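Local structure of Pap fimbrial major pilin protein (Escherichia coli, 2UY6) at residues B[97-102]-B[150-155]. The protein polymerizes into the thick, right-handed helical rod of the P pilus, the filament with which the bacterium colonizes the epithelium of specific host organs. The protein carries 2 engineered substitutions. Numbering follows the deposited sequence.
Engineered in segment 97-102: Leu101 (natural residue Thr).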
loop_
_atom_site.group_PDB
_atom_site.type_symbol
_atom_site.label_atom_id
_atom_site.label_comp_id
_atom_site.label_asym_id
_atom_site.label_seq_id
_atom_site.Cartn_x
_atom_site.Cartn_y
_atom_site.Cartn_z
ATOM N N GLY B 97 -2.400 6.815 -36.290
ATOM C CA GLY B 97 -3.141 7.561 -37.289
ATOM C C GLY B 97 -2.332 7.862 -38.537
ATOM O O GLY B 97 -2.841 8.467 -39.476
ATOM N N GLY B 98 -1.068 7.448 -38.545
ATOM C CA GLY B 98 -0.212 7.688 -39.694
ATOM C C GLY B 98 -0.130 9.140 -40.137
ATOM O O GLY B 98 0.058 9.426 -41.321
ATOM N N THR B 99 -0.271 10.062 -39.190
ATOM C CA THR B 99 -0.207 11.482 -39.496
ATOM C C THR B 99 1.234 11.952 -39.608
ATOM O O THR B 99 1.502 13.010 -40.169
ATOM C CB THR B 99 -0.892 12.324 -38.404
ATOM O OG1 THR B 99 -0.271 12.059 -37.138
ATOM C CG2 THR B 99 -2.381 12.004 -38.325
ATOM N N GLY B 100 2.162 11.165 -39.079
ATOM C CA GLY B 100 3.561 11.551 -39.122
ATOM C C GLY B 100 3.954 12.382 -37.906
ATOM O O GLY B 100 5.097 12.823 -37.779
ATOM N N LEU B 101 3.008 12.602 -37.002
ATOM C CA LEU B 101 3.292 13.383 -35.811
ATOM C C LEU B 101 3.847 12.538 -34.663
ATOM O O LEU B 101 3.712 11.310 -34.639
ATOM C CB LEU B 101 2.023 14.099 -35.353
ATOM C CG LEU B 101 1.319 14.934 -36.425
ATOM C CD1 LEU B 101 0.040 15.535 -35.846
ATOM C CD2 LEU B 101 2.260 16.021 -36.928
ATOM N N ALA B 102 4.477 13.218 -33.712
ATOM C CA ALA B 102 5.058 12.584 -32.536
ATOM C C ALA B 102 4.772 13.474 -31.320
ATOM O O ALA B 102 4.567 14.684 -31.465
ATOM C CB ALA B 102 6.554 12.423 -32.726
ATOM N N GLY B 150 -5.530 14.228 -40.726
ATOM C CA GLY B 150 -6.062 13.085 -40.004
ATOM C C GLY B 150 -5.832 13.127 -38.501
ATOM O O GLY B 150 -4.830 13.675 -38.024
ATOM N N ALA B 151 -6.764 12.543 -37.752
ATOM C CA ALA B 151 -6.674 12.497 -36.296
ATOM C C ALA B 151 -5.621 11.491 -35.823
ATOM O O ALA B 151 -5.449 10.424 -36.413
ATOM C CB ALA B 151 -8.037 12.147 -35.696
ATOM N N PHE B 152 -4.916 11.852 -34.754
ATOM C CA PHE B 152 -3.884 10.996 -34.178
ATOM C C PHE B 152 -4.252 10.707 -32.726
ATOM O O PHE B 152 -5.175 11.318 -32.173
ATOM C CB PHE B 152 -2.520 11.697 -34.237
ATOM C CG PHE B 152 -2.437 12.934 -33.385
ATOM C CD1 PHE B 152 -2.168 12.845 -32.024
ATOM C CD2 PHE B 152 -2.662 14.186 -33.937
ATOM C CE1 PHE B 152 -2.123 13.991 -31.226
ATOM C CE2 PHE B 152 -2.620 15.334 -33.149
ATOM C CZ PHE B 152 -2.351 15.237 -31.792
ATOM N N SER B 153 -3.531 9.773 -32.115
ATOM C CA SER B 153 -3.764 9.416 -30.721
ATOM C C SER B 153 -2.547 8.670 -30.220
ATOM O O SER B 153 -1.684 8.280 -31.007
ATOM C CB SER B 153 -5.002 8.521 -30.585
ATOM O OG SER B 153 -4.804 7.275 -31.229
ATOM N N ALA B 154 -2.475 8.480 -28.909
ATOM C CA ALA B 154 -1.365 7.755 -28.307
ATOM C C ALA B 154 -1.660 7.412 -26.857
ATOM O O ALA B 154 -2.514 8.036 -26.213
ATOM C CB ALA B 154 -0.079 8.577 -28.397
ATOM N N VAL B 155 -0.951 6.410 -26.357
ATOM C CA VAL B 155 -1.087 5.972 -24.970
ATOM C C VAL B 155 0.304 5.780 -24.403
ATOM O O VAL B 155 1.153 5.151 -25.026
ATOM C CB VAL B 155 -1.826 4.618 -24.837
ATOM C CG1 VAL B 155 -1.832 4.175 -23.363
ATOM C CG2 VAL B 155 -3.245 4.740 -25.356
#
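Thr99 and Leu101 face Phe152 where the turn leading into strand 101-106 lies against residues 150-152, which lead toward strand 153-162. The CB of Phe152 lies 3.7 Å from the hydroxyl OG1 of Thr99 and 4.1 Å from CG2 of the same residue. CG sits between the backbone N and the carbonyl carbon (chi1 65°), and this torsion places the CD2-CE2 side of the ring at Leu101 CD1. Phe152 CD2 is 3.6 Å from Leu101 CD1, and Phe152 CE2 is 3.8 Å from that same methyl. The side chains cross at about a right angle, and Leu101 CD1 approaches CD2 and CE2 obliquely. Leu101 is an engineered residue; threonine is natural here. Val137 of strand 130-139 touches both Leu101 and Phe152.

Both branches of Thr99 approach Phe152 CB, but each has a further partner. Thr99 CG2 points at the backbone of Gly150 and comes 3.0 Å from its carbonyl O. Thr99 OG1 accepts a weak hydrogen bond from Leu101 N within its own turn, 3.3 Å long with an N-H...O angle of 160°. At the open end of the contact, Gly97 CA passes 3.8 Å from Ala151 O.

The fold is the incomplete immunoglobulin-like fold of pilins. Backbone hydrogen bonds join Thr99 with Thr148 and Ser153 with Asn96. Ser153, Ala154 and Val155 pair in parallel with a strand from the chain of another protein, which extends the sheet. Across the two segments, the close approaches are methyl to ring, methyl or CA to carbonyl O, and hydroxyl O to CB. Such contacts have little directionality, so the turn and residues 150-152 are fitted together mainly by van der Waals packing.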